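Local coordinates for protein RmpA (PDB 3BJV) that probably serves as the cytoplasmic IIA component of an ascorbate-specific phosphotransferase system, passing on phosphoryl groups during uptake of the substrate, at residues K20-A25 with E49-Y54; M66-P71 with K109-V114; T86-V89 with K95-Q98; I119-E124 with E146-S151. All coordinates share one frame; numbering follows the deposited sequence.

Contact 1 (K20-A25 with E49-Y54)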
loop_
_atom_site.group_PDB
_atom_site.type_symbol
_atom_site.label_atom_id
_atom_site.label_comp_id
_atom_site.label_asym_id
_atom_site.label_seq_id
_atom_site.Cartn_x
_atom_site.Cartn_y
_atom_site.Cartn_z
ATOM N N LYS A 20 -4.353 -15.385 -22.537
ATOM C CA LYS A 20 -5.755 -15.690 -22.802
ATOM C C LYS A 20 -6.555 -15.486 -21.554
ATOM O O LYS A 20 -7.762 -15.240 -21.616
ATOM C CB LYS A 20 -5.940 -17.125 -23.323
ATOM C CG LYS A 20 -5.692 -17.239 -24.842
ATOM C CD LYS A 20 -5.400 -18.675 -25.280
ATOM C CE LYS A 20 -5.404 -18.792 -26.800
ATOM N NZ LYS A 20 -4.977 -20.158 -27.171
ATOM N N ASP A 21 -5.902 -15.600 -20.403
ATOM C CA ASP A 21 -6.689 -15.496 -19.171
ATOM C C ASP A 21 -5.832 -14.956 -18.054
ATOM O O ASP A 21 -4.627 -14.673 -18.249
ATOM C CB ASP A 21 -7.311 -16.878 -18.812
ATOM C CG ASP A 21 -6.258 -17.929 -18.524
ATOM O OD1 ASP A 21 -5.203 -17.627 -17.927
ATOM O OD2 ASP A 21 -6.452 -19.079 -18.893
ATOM N N TRP A 22 -6.435 -14.841 -16.887
ATOM C CA TRP A 22 -5.772 -14.261 -15.763
ATOM C C TRP A 22 -4.593 -15.081 -15.229
ATOM O O TRP A 22 -3.580 -14.488 -14.771
ATOM C CB TRP A 22 -6.764 -13.881 -14.667
ATOM C CG TRP A 22 -7.317 -15.003 -13.842
ATOM C CD1 TRP A 22 -8.510 -15.647 -14.036
ATOM C CD2 TRP A 22 -6.703 -15.626 -12.678
ATOM N NE1 TRP A 22 -8.666 -16.634 -13.087
ATOM C CE2 TRP A 22 -7.592 -16.641 -12.237
ATOM C CE3 TRP A 22 -5.497 -15.415 -11.970
ATOM C CZ2 TRP A 22 -7.335 -17.436 -11.096
ATOM C CZ3 TRP A 22 -5.230 -16.220 -10.860
ATOM C CH2 TRP A 22 -6.145 -17.250 -10.453
ATOM N N LYS A 23 -4.693 -16.412 -15.316
ATOM C CA LYS A 23 -3.647 -17.300 -14.771
ATOM C C LYS A 23 -2.407 -17.202 -15.643
ATOM O O LYS A 23 -1.307 -17.202 -15.126
ATOM C CB LYS A 23 -4.093 -18.760 -14.705
ATOM C CG LYS A 23 -5.338 -19.015 -13.844
ATOM C CD LYS A 23 -5.465 -20.480 -13.515
ATOM C CE LYS A 23 -6.637 -20.762 -12.559
ATOM N NZ LYS A 23 -7.830 -21.267 -13.332
ATOM N N GLU A 24 -2.614 -17.126 -16.954
ATOM C CA GLU A 24 -1.539 -16.873 -17.884
ATOM C C GLU A 24 -0.895 -15.497 -17.697
ATOM O O GLU A 24 0.326 -15.373 -17.713
ATOM C CB GLU A 24 -1.950 -17.020 -19.333
ATOM C CG GLU A 24 -0.798 -16.559 -20.224
ATOM C CD GLU A 24 -0.588 -17.439 -21.425
ATOM O OE1 GLU A 24 -1.544 -17.528 -22.253
ATOM O OE2 GLU A 24 0.542 -18.028 -21.520
ATOM N N ALA A 25 -1.713 -14.477 -17.525
ATOM C CA ALA A 25 -1.223 -13.107 -17.318
ATOM C C ALA A 25 -0.289 -13.113 -16.092
ATOM O O ALA A 25 0.808 -12.591 -16.111
ATOM C CB ALA A 25 -2.417 -12.166 -17.128
ATOM N N GLU A 49 -2.912 -20.019 -6.179
ATOM C CA GLU A 49 -3.688 -20.534 -5.031
ATOM C C GLU A 49 -4.276 -19.478 -4.138
ATOM O O GLU A 49 -5.428 -19.632 -3.726
ATOM C CB GLU A 49 -2.875 -21.521 -4.171
ATOM C CG GLU A 49 -2.419 -22.718 -4.960
ATOM C CD GLU A 49 -3.581 -23.445 -5.597
ATOM O OE1 GLU A 49 -4.408 -23.910 -4.791
ATOM O OE2 GLU A 49 -3.698 -23.529 -6.860
ATOM N N SER A 50 -3.519 -18.418 -3.823
ATOM C CA SER A 50 -4.081 -17.299 -3.041
ATOM C C SER A 50 -5.193 -16.566 -3.750
ATOM O O SER A 50 -6.165 -16.172 -3.144
ATOM C CB SER A 50 -3.001 -16.315 -2.646
ATOM O OG SER A 50 -2.127 -16.964 -1.741
ATOM N N THR A 51 -5.050 -16.384 -5.042
ATOM C CA THR A 51 -6.036 -15.727 -5.847
ATOM C C THR A 51 -7.334 -16.542 -5.894
ATOM O O THR A 51 -8.426 -15.954 -5.713
ATOM C CB THR A 51 -5.513 -15.498 -7.268
ATOM O OG1 THR A 51 -4.356 -14.669 -7.190
ATOM C CG2 THR A 51 -6.508 -14.815 -8.072
ATOM N N GLU A 52 -7.209 -17.859 -6.170
ATOM C CA GLU A 52 -8.350 -18.768 -6.254
ATOM C C GLU A 52 -9.083 -18.779 -4.924
ATOM O O GLU A 52 -10.323 -18.638 -4.907
ATOM C CB GLU A 52 -7.930 -20.198 -6.577
ATOM C CG GLU A 52 -7.460 -20.404 -7.998
ATOM C CD GLU A 52 -8.593 -20.650 -8.937
ATOM O OE1 GLU A 52 -9.777 -20.559 -8.515
ATOM O OE2 GLU A 52 -8.303 -20.952 -10.109
ATOM N N SER A 53 -8.327 -18.929 -3.822
ATOM C CA SER A 53 -8.949 -18.926 -2.475
ATOM C C SER A 53 -9.457 -17.606 -1.935
ATOM O O SER A 53 -10.324 -17.588 -1.073
ATOM C CB SER A 53 -8.003 -19.515 -1.448
ATOM O OG SER A 53 -7.415 -20.656 -2.028
ATOM N N TYR A 54 -8.911 -16.485 -2.379
ATOM C CA TYR A 54 -9.262 -15.221 -1.718
ATOM C C TYR A 54 -9.864 -14.206 -2.655
ATOM O O TYR A 54 -10.414 -13.230 -2.199
ATOM C CB TYR A 54 -8.038 -14.612 -1.028
ATOM C CG TYR A 54 -7.674 -15.243 0.302
ATOM C CD1 TYR A 54 -8.293 -14.801 1.474
ATOM C CD2 TYR A 54 -6.696 -16.256 0.402
ATOM C CE1 TYR A 54 -7.977 -15.361 2.718
ATOM C CE2 TYR A 54 -6.375 -16.833 1.633
ATOM C CZ TYR A 54 -7.030 -16.364 2.791
ATOM O OH TYR A 54 -6.773 -16.857 4.052
#

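Contact 2 (M66-P71 with K109-V114)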
loop_
_atom_site.group_PDB
_atom_site.type_symbol
_atom_site.label_atom_id
_atom_site.label_comp_id
_atom_site.label_asym_id
_atom_site.label_seq_id
_atom_site.Cartn_x
_atom_site.Cartn_y
_atom_site.Cartn_z
ATOM N N MET A 66 -0.757 -5.707 -9.192
ATOM C CA MET A 66 0.573 -6.007 -8.648
ATOM C C MET A 66 0.624 -7.394 -8.000
ATOM O O MET A 66 0.652 -7.502 -6.780
ATOM C CB MET A 66 1.052 -4.926 -7.663
ATOM C CG MET A 66 -0.041 -4.329 -6.906
ATOM S SD MET A 66 0.530 -3.270 -5.585
ATOM C CE MET A 66 1.140 -4.539 -4.416
ATOM N N PRO A 67 0.659 -8.469 -8.817
ATOM C CA PRO A 67 0.585 -9.834 -8.268
ATOM C C PRO A 67 1.760 -10.124 -7.299
ATOM O O PRO A 67 2.923 -9.780 -7.604
ATOM C CB PRO A 67 0.715 -10.727 -9.508
ATOM C CG PRO A 67 0.630 -9.834 -10.697
ATOM C CD PRO A 67 0.901 -8.446 -10.271
ATOM N N HIS A 68 1.444 -10.685 -6.140
ATOM C CA HIS A 68 2.428 -11.061 -5.118
ATOM C C HIS A 68 1.850 -12.103 -4.141
ATOM O O HIS A 68 0.652 -12.417 -4.157
ATOM C CB HIS A 68 2.896 -9.858 -4.321
ATOM C CG HIS A 68 1.814 -9.228 -3.510
ATOM N ND1 HIS A 68 0.770 -8.521 -4.073
ATOM C CD2 HIS A 68 1.604 -9.207 -2.177
ATOM C CE1 HIS A 68 -0.043 -8.104 -3.123
ATOM N NE2 HIS A 68 0.429 -8.524 -1.961
ATOM N N ALA A 69 2.726 -12.646 -3.304
ATOM C CA ALA A 69 2.367 -13.556 -2.242
ATOM C C ALA A 69 3.250 -13.163 -1.033
ATOM O O ALA A 69 4.061 -12.245 -1.136
ATOM C CB ALA A 69 2.634 -14.971 -2.687
ATOM N N ARG A 70 3.077 -13.853 0.100
ATOM C CA ARG A 70 3.888 -13.644 1.323
ATOM C C ARG A 70 5.361 -13.910 0.985
ATOM O O ARG A 70 5.608 -14.712 0.114
ATOM C CB ARG A 70 3.466 -14.637 2.445
ATOM C CG ARG A 70 1.955 -14.698 2.767
ATOM C CD ARG A 70 1.671 -15.465 4.090
ATOM N NE ARG A 70 2.112 -16.882 4.105
ATOM C CZ ARG A 70 2.133 -17.665 5.212
ATOM N NH1 ARG A 70 1.733 -17.178 6.402
ATOM N NH2 ARG A 70 2.553 -18.942 5.145
ATOM N N PRO A 71 6.329 -13.241 1.671
ATOM C CA PRO A 71 7.765 -13.566 1.519
ATOM C C PRO A 71 8.083 -15.041 1.709
ATOM O O PRO A 71 8.933 -15.554 0.995
ATOM C CB PRO A 71 8.442 -12.738 2.600
ATOM C CG PRO A 71 7.523 -11.597 2.829
ATOM C CD PRO A 71 6.133 -12.095 2.592
ATOM N N LYS A 109 7.255 -5.086 5.809
ATOM C CA LYS A 109 7.708 -3.744 6.058
ATOM C C LYS A 109 8.172 -3.076 4.773
ATOM O O LYS A 109 7.817 -1.915 4.514
ATOM C CB LYS A 109 8.787 -3.703 7.164
ATOM C CG LYS A 109 8.197 -4.002 8.521
ATOM C CD LYS A 109 9.193 -3.936 9.680
ATOM C CE LYS A 109 8.673 -4.870 10.809
ATOM N NZ LYS A 109 8.881 -6.316 10.388
ATOM N N ILE A 110 8.944 -3.803 3.956
ATOM C CA ILE A 110 9.419 -3.203 2.721
ATOM C C ILE A 110 8.310 -3.131 1.597
ATOM O O ILE A 110 8.290 -2.193 0.767
ATOM C CB ILE A 110 10.847 -3.718 2.277
ATOM C CG1 ILE A 110 10.765 -4.571 1.047
ATOM C CG2 ILE A 110 11.689 -4.332 3.421
ATOM C CD1 ILE A 110 11.123 -3.788 -0.150
ATOM N N HIS A 111 7.395 -4.099 1.602
ATOM C CA HIS A 111 6.175 -4.085 0.791
ATOM C C HIS A 111 5.406 -2.722 0.955
ATOM O O HIS A 111 5.048 -2.031 -0.016
ATOM C CB HIS A 111 5.322 -5.268 1.261
ATOM C CG HIS A 111 4.037 -5.448 0.519
ATOM N ND1 HIS A 111 2.856 -4.832 0.903
ATOM C CD2 HIS A 111 3.727 -6.222 -0.545
ATOM C CE1 HIS A 111 1.887 -5.192 0.080
ATOM N NE2 HIS A 111 2.388 -6.040 -0.805
ATOM N N THR A 112 5.214 -2.338 2.218
ATOM C CA THR A 112 4.422 -1.205 2.574
ATOM C C THR A 112 5.202 0.059 2.456
ATOM O O THR A 112 4.696 1.023 1.880
ATOM C CB THR A 112 3.842 -1.366 4.009
ATOM O OG1 THR A 112 2.829 -2.361 3.949
ATOM C CG2 THR A 112 3.181 -0.069 4.502
ATOM N N SER A 113 6.407 0.105 3.008
ATOM C CA SER A 113 7.080 1.392 3.015
ATOM C C SER A 113 8.017 1.716 1.853
ATOM O O SER A 113 8.400 2.890 1.670
ATOM C CB SER A 113 7.736 1.715 4.360
ATOM O OG SER A 113 8.976 1.098 4.489
ATOM N N VAL A 114 8.377 0.707 1.078
ATOM C CA VAL A 114 9.331 0.897 -0.033
ATOM C C VAL A 114 8.739 0.585 -1.445
ATOM O O VAL A 114 8.897 1.399 -2.373
ATOM C CB VAL A 114 10.654 0.079 0.191
ATOM C CG1 VAL A 114 11.616 0.343 -0.973
ATOM C CG2 VAL A 114 11.368 0.431 1.517
#

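Contact 3 (T86-V89 with K95-Q98)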
loop_
_atom_site.group_PDB
_atom_site.type_symbol
_atom_site.label_atom_id
_atom_site.label_comp_id
_atom_site.label_asym_id
_atom_site.label_seq_id
_atom_site.Cartn_x
_atom_site.Cartn_y
_atom_site.Cartn_z
ATOM N N THR A 86 -1.571 -7.102 -24.850
ATOM C CA THR A 86 -2.118 -6.465 -26.042
ATOM C C THR A 86 -3.640 -6.260 -25.941
ATOM O O THR A 86 -4.196 -5.343 -26.567
ATOM C CB THR A 86 -1.729 -7.228 -27.308
ATOM O OG1 THR A 86 -2.092 -8.608 -27.163
ATOM C CG2 THR A 86 -0.175 -7.102 -27.561
ATOM N N GLU A 87 -4.296 -7.106 -25.138
ATOM C CA GLU A 87 -5.693 -6.969 -24.767
ATOM C C GLU A 87 -5.783 -7.221 -23.289
ATOM O O GLU A 87 -5.021 -8.021 -22.781
ATOM C CB GLU A 87 -6.479 -8.061 -25.436
ATOM C CG GLU A 87 -6.610 -7.784 -26.871
ATOM C CD GLU A 87 -6.577 -9.037 -27.674
ATOM O OE1 GLU A 87 -7.462 -9.911 -27.401
ATOM O OE2 GLU A 87 -5.649 -9.114 -28.556
ATOM N N PRO A 88 -6.710 -6.542 -22.594
ATOM C CA PRO A 88 -7.031 -6.872 -21.209
ATOM C C PRO A 88 -7.469 -8.316 -20.986
ATOM O O PRO A 88 -7.899 -8.969 -21.926
ATOM C CB PRO A 88 -8.175 -5.891 -20.861
ATOM C CG PRO A 88 -8.618 -5.307 -22.187
ATOM C CD PRO A 88 -7.428 -5.345 -23.062
ATOM N N VAL A 89 -7.269 -8.823 -19.768
ATOM C CA VAL A 89 -7.797 -10.104 -19.322
ATOM C C VAL A 89 -8.701 -9.748 -18.163
ATOM O O VAL A 89 -8.463 -8.724 -17.512
ATOM C CB VAL A 89 -6.674 -11.127 -18.802
ATOM C CG1 VAL A 89 -5.896 -11.708 -19.935
ATOM C CG2 VAL A 89 -5.726 -10.482 -17.785
ATOM N N LYS A 95 -12.796 -7.690 -12.702
ATOM C CA LYS A 95 -11.898 -6.568 -12.988
ATOM C C LYS A 95 -10.995 -6.839 -14.197
ATOM O O LYS A 95 -10.422 -7.925 -14.356
ATOM C CB LYS A 95 -11.115 -6.201 -11.745
ATOM C CG LYS A 95 -11.919 -5.387 -10.748
ATOM C CD LYS A 95 -11.121 -5.083 -9.453
ATOM C CE LYS A 95 -11.311 -3.607 -8.969
ATOM N NZ LYS A 95 -10.861 -2.513 -9.987
ATOM N N GLU A 96 -10.931 -5.864 -15.093
ATOM C CA GLU A 96 -10.063 -5.963 -16.268
ATOM C C GLU A 96 -8.638 -5.444 -16.023
ATOM O O GLU A 96 -8.457 -4.460 -15.294
ATOM C CB GLU A 96 -10.712 -5.315 -17.466
ATOM C CG GLU A 96 -11.691 -6.276 -18.146
ATOM C CD GLU A 96 -12.341 -5.660 -19.380
ATOM O OE1 GLU A 96 -12.071 -6.132 -20.527
ATOM O OE2 GLU A 96 -13.088 -4.682 -19.197
ATOM N N VAL A 97 -7.646 -6.145 -16.580
ATOM C CA VAL A 97 -6.230 -5.815 -16.375
ATOM C C VAL A 97 -5.498 -5.847 -17.663
ATOM O O VAL A 97 -5.662 -6.776 -18.442
ATOM C CB VAL A 97 -5.490 -6.790 -15.361
ATOM C CG1 VAL A 97 -4.024 -6.480 -15.293
ATOM C CG2 VAL A 97 -6.149 -6.672 -13.957
ATOM N N GLN A 98 -4.682 -4.822 -17.881
ATOM C CA GLN A 98 -3.790 -4.785 -19.019
ATOM C C GLN A 98 -2.300 -4.616 -18.682
ATOM O O GLN A 98 -1.449 -4.874 -19.504
ATOM C CB GLN A 98 -4.234 -3.724 -20.004
ATOM C CG GLN A 98 -3.750 -4.093 -21.383
ATOM C CD GLN A 98 -4.396 -3.272 -22.481
ATOM O OE1 GLN A 98 -4.166 -3.532 -23.667
ATOM N NE2 GLN A 98 -5.234 -2.292 -22.090
#

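Contact 4 (I119-E124 with E146-S151)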
loop_
_atom_site.group_PDB
_atom_site.type_symbol
_atom_site.label_atom_id
_atom_site.label_comp_id
_atom_site.label_asym_id
_atom_site.label_seq_id
_atom_site.Cartn_x
_atom_site.Cartn_y
_atom_site.Cartn_z
ATOM N N ILE A 119 5.309 2.068 -6.761
ATOM C CA ILE A 119 4.322 1.570 -7.697
ATOM C C ILE A 119 3.227 2.628 -7.920
ATOM O O ILE A 119 2.850 2.891 -9.079
ATOM C CB ILE A 119 3.771 0.214 -7.245
ATOM C CG1 ILE A 119 4.874 -0.841 -7.448
ATOM C CG2 ILE A 119 2.442 -0.135 -7.973
ATOM C CD1 ILE A 119 4.711 -2.140 -6.614
ATOM N N ILE A 120 2.766 3.250 -6.830
ATOM C CA ILE A 120 1.722 4.232 -6.969
ATOM C C ILE A 120 2.179 5.533 -7.676
ATOM O O ILE A 120 1.442 6.055 -8.535
ATOM C CB ILE A 120 0.755 4.398 -5.703
ATOM C CG1 ILE A 120 1.375 5.078 -4.529
ATOM C CG2 ILE A 120 0.141 3.033 -5.216
ATOM C CD1 ILE A 120 0.765 4.401 -3.200
ATOM N N ALA A 121 3.417 5.964 -7.408
ATOM C CA ALA A 121 4.070 7.051 -8.191
ATOM C C ALA A 121 4.025 6.825 -9.718
ATOM O O ALA A 121 3.659 7.715 -10.467
ATOM C CB ALA A 121 5.535 7.242 -7.736
ATOM N N LEU A 122 4.420 5.634 -10.163
ATOM C CA LEU A 122 4.377 5.266 -11.599
ATOM C C LEU A 122 2.963 5.407 -12.188
ATOM O O LEU A 122 2.768 6.121 -13.201
ATOM C CB LEU A 122 4.919 3.845 -11.782
ATOM C CG LEU A 122 4.959 3.286 -13.195
ATOM C CD1 LEU A 122 5.849 4.184 -14.101
ATOM C CD2 LEU A 122 5.525 1.822 -13.154
ATOM N N PHE A 123 1.981 4.780 -11.515
ATOM C CA PHE A 123 0.631 4.729 -11.985
ATOM C C PHE A 123 -0.151 6.016 -11.815
ATOM O O PHE A 123 -1.170 6.188 -12.443
ATOM C CB PHE A 123 -0.095 3.526 -11.398
ATOM C CG PHE A 123 0.339 2.243 -12.009
ATOM C CD1 PHE A 123 -0.159 1.849 -13.261
ATOM C CD2 PHE A 123 1.278 1.428 -11.363
ATOM C CE1 PHE A 123 0.270 0.663 -13.843
ATOM C CE2 PHE A 123 1.712 0.235 -11.939
ATOM C CZ PHE A 123 1.208 -0.150 -13.190
ATOM N N GLU A 124 0.331 6.944 -11.006
ATOM C CA GLU A 124 -0.314 8.267 -10.960
ATOM C C GLU A 124 0.178 9.314 -11.976
ATOM O O GLU A 124 -0.233 10.473 -11.910
ATOM C CB GLU A 124 -0.246 8.840 -9.552
ATOM C CG GLU A 124 -1.101 8.015 -8.571
ATOM C CD GLU A 124 -1.151 8.621 -7.205
ATOM O OE1 GLU A 124 -0.369 9.581 -6.921
ATOM O OE2 GLU A 124 -1.978 8.124 -6.417
ATOM N N GLU A 146 11.586 7.391 -14.325
ATOM C CA GLU A 146 12.267 8.644 -13.980
ATOM C C GLU A 146 11.283 9.780 -13.642
ATOM O O GLU A 146 11.420 10.472 -12.645
ATOM C CB GLU A 146 13.182 9.092 -15.139
ATOM C CG GLU A 146 14.316 8.142 -15.393
ATOM C CD GLU A 146 15.159 8.044 -14.166
ATOM O OE1 GLU A 146 15.406 9.137 -13.564
ATOM O OE2 GLU A 146 15.528 6.893 -13.777
ATOM N N GLU A 147 10.306 9.963 -14.513
ATOM C CA GLU A 147 9.324 11.011 -14.380
ATOM C C GLU A 147 8.453 10.865 -13.103
ATOM O O GLU A 147 7.866 11.833 -12.646
ATOM C CB GLU A 147 8.486 10.972 -15.654
ATOM C CG GLU A 147 7.327 11.942 -15.765
ATOM C CD GLU A 147 6.365 11.595 -16.926
ATOM O OE1 GLU A 147 5.222 12.122 -16.871
ATOM O OE2 GLU A 147 6.742 10.815 -17.871
ATOM N N SER A 148 8.366 9.666 -12.539
ATOM C CA SER A 148 7.565 9.396 -11.347
ATOM C C SER A 148 8.266 9.891 -10.099
ATOM O O SER A 148 7.661 10.027 -9.049
ATOM C CB SER A 148 7.301 7.896 -11.205
ATOM O OG SER A 148 8.474 7.163 -10.812
ATOM N N LYS A 149 9.553 10.195 -10.226
ATOM C CA LYS A 149 10.410 10.437 -9.061
ATOM C C LYS A 149 10.119 11.755 -8.301
ATOM O O LYS A 149 10.572 11.943 -7.167
ATOM C CB LYS A 149 11.900 10.237 -9.416
ATOM C CG LYS A 149 12.278 8.730 -9.710
ATOM C CD LYS A 149 13.710 8.380 -9.233
ATOM C CE LYS A 149 14.740 8.047 -10.367
ATOM N NZ LYS A 149 14.955 6.527 -10.642
ATOM N N SER A 150 9.309 12.631 -8.902
ATOM C CA SER A 150 8.916 13.865 -8.232
ATOM C C SER A 150 7.575 13.733 -7.456
ATOM O O SER A 150 7.023 14.720 -6.931
ATOM C CB SER A 150 8.841 14.994 -9.254
ATOM O OG SER A 150 7.619 14.896 -9.964
ATOM N N SER A 151 7.050 12.513 -7.403
ATOM C CA SER A 151 5.908 12.165 -6.574
ATOM C C SER A 151 6.225 12.475 -5.100
ATOM O O SER A 151 7.340 12.256 -4.663
ATOM C CB SER A 151 5.638 10.665 -6.753
ATOM O OG SER A 151 4.535 10.191 -5.992
HETATM O O HOH W 1 2.343 10.460 -7.281
#

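Contact 1 (K20-A25 with E49-Y54)
Trp22, in the first turn of helix 22-36, and Thr51, near the end of helix 42-54, reach out from opposite directions and meet at the outer rim of the indole. The methyl CG2 of Thr51 lies 3.4 Å from Trp22 CZ3 and equally near CH2, approaching obliquely to the ring. This is the tight, buried part of the contact. Trp22 carries its CG between the backbone N and the carbonyl carbon (chi1 76°), which aims the six-membered ring at the other helix, and Phe91 meets the same indole with its own ring. The hydroxyl of Thr51 bonds to Ile47 O and to Tyr58 OH, leaving its methyl for the tryptophan.

The solvent side is thinner and charged. Glu52 bends at its second torsion (chi2 -85°) and brings OE2 to the indole edge, 3.8 Å from Trp22 CZ2 and close to the ring plane. Lys23 lays its CG over the centre of one indole face, 3.6 Å above the plane, then turns near its end so that NZ forms a salt bridge with Glu52 OE2 at 3.3 Å. Behind this, Asp21 caps helix 22-36: Glu24 N gives its hydrogen to Asp21 OD1 at 2.8 Å, in an almost straight bond of 175°.

With no hydrogen bond crossing between the segments, the two helices are held here by apolar contact at the indole and one exposed ion pair. The lysine serves both, its aliphatic stem covering the ring while its ammonium partly balances a carboxylate that probably also feels the positive ring-edge hydrogens.

Contact 2 (M66-P71 with K109-V114)
His68 and His111 meet with their side chains crossing at about a right angle, and their ring planes stand 45° apart, neither stacked nor edge-to-face. His111 NE2 lies over one face of the His68 ring, 3.4 Å from His68 NE2 and 3.5 Å from His68 CD2, while the ring centroids are 4.8 Å apart. His111 extends from helix 108-123 with CG anti to the backbone N (chi1 -178°), a torsion that directs the imidazole toward the loop 66-71.

The orientation of His68 is fixed from its far nitrogen. ND1 donates to Met66 O at 2.9 Å, with an N-H...O angle of 162°, and the carbonyl oxygen lies close to the imidazole plane. The bond therefore restrains rotation of the ring and turns NE2 to the His111 side. Tyr57 adds an edge-to-face ring contact to His68. Met66 closes the group with its methyl: its chain bends at the last torsion and sets CE 4.1 Å from His111 NE2, an approach oblique to that ring.

The Pro-His sequence at 67-68 matches the signature of type 2 IIA domains, in which this histidine carries the phosphoryl group; His68 is thus probably the phosphorylation site, with His111 the second histidine beside it. The pair sits past the end of strand 63-65. Leu103 of strand 96-104 supports Met66, His68 and His111 alike, Tyr43 of helix 42-54 touches His68, and Thr112 of the second subunit packs on His111 where helix 108-123 faces the dimer partner.

Contact 3 (T86-V89 with K95-Q98)
Val97 O is approached by two groups of the neighbouring strand: Val89 N donates a hydrogen bond to Val97 O at 2.9 Å, and Pro88 CA makes a C-H...O contact with Val97 O at 3.1 Å. In the other direction, Val97 N bonds to Val89 O at 2.9 Å, and Glu96 CA makes a longer C-H...O contact with Val89 O at 3.4 Å. The two N-H...O bonds make Val89 and Val97 an antiparallel hydrogen-bonded pair, and their side chains stand on one face of the sheet. There Val89 CG2 lies 4.4 Å from Val97 CB, a loose apolar contact that Ala19 extends beside Val89 and Phe91 beside Val97.

Gln98 runs alongside the ring of Pro88, pointing the same way, with CG anti to its backbone N (chi1 -154°) and the remaining chain stretched out; Gln98 CG is 4.0 Å from Pro88 N. Glu96 crosses the ring at a slant and places OE1 3.9 Å from Pro88 CB.

Beyond the pair the partners change. The chain turns a corner at Thr86 and Glu87, and the backbone of Gln98 bonds instead to Leu85 and Gly63. The arrangement is a beta hairpin, strand 88-90 folding back on the start of strand 96-104, where the mixed sheet of this alpha/beta three-layer sandwich branches and strand 96-104 passes on from this pairing to strand 79-85.

Contact 4 (I119-E124 with E146-S151)
Ser148 and Ser151 close on Ala121 of helix 108-123 where the chain runs on from helix 138-147. The second segment begins on its outer surface: Glu146 OE2 receives Lys149 NZ in a salt bridge of 3.2 Å, the ammonium arriving from above the carboxylate plane. Glu147 turns to Arg131, again by a salt bridge.

Ser148 makes the first touch. Its OG sits between the backbone N and the carbonyl carbon (chi1 72°) and bonds back to Val145 O, so the methylene is what faces the other helix. Ser148 CB lies 3.7 Å from Ala121 O and 3.9 Å from Ala121 CB, and such small groups let the backbones come close: the CA atoms of Leu122 and Ser148 are 5.2 Å apart.

Past Lys149 and Ser150 the chain bends back, and Ser151 N bonds to Ser148 O. This brings Ser151 CB to 3.6 Å from Ala121 CB, so that the methyl of Ala121 touches both serines. Ser151 OG reaches a water at 2.6 Å, and that water donates to Glu124 OE1 at 2.9 Å. Glu124 OE2 is bonded by Tyr153 OH of the second subunit and lies near Glu124 OE2 of that subunit, a closeness of like charges that would probably raise the pKa of one of them.

The contact is a close small-residue packing of the turn after helix 138-147 against helix 108-123, in the helical part of the alpha/beta sandwich, with a water-bridged polar margin near the dimer interface.

How the contacts relate
Contacts 1 and 4 lie on opposite sides of the chain's centre, about 27 Å apart between centres. Contacts 1 and 3 touch directly: Val89 CG1 lies 3.6 Å from Asp21 O, and Val89 CG2 3.8 Å from Ala25 CB, so the hairpin pair packs against the start of helix 22-36. Contacts 2 and 4 share helix 108-123, their centres about 17 Å apart, and both reach the second subunit. Contact 1 reaches it too: Tyr54 makes a cation-pi pair with Lys109 of the partner, a residue belonging to contact 2. The probable phosphorylation site is in contact 2, whose centre is about 18 Å from that of contact 1 and about 22 Å from that of contact 3.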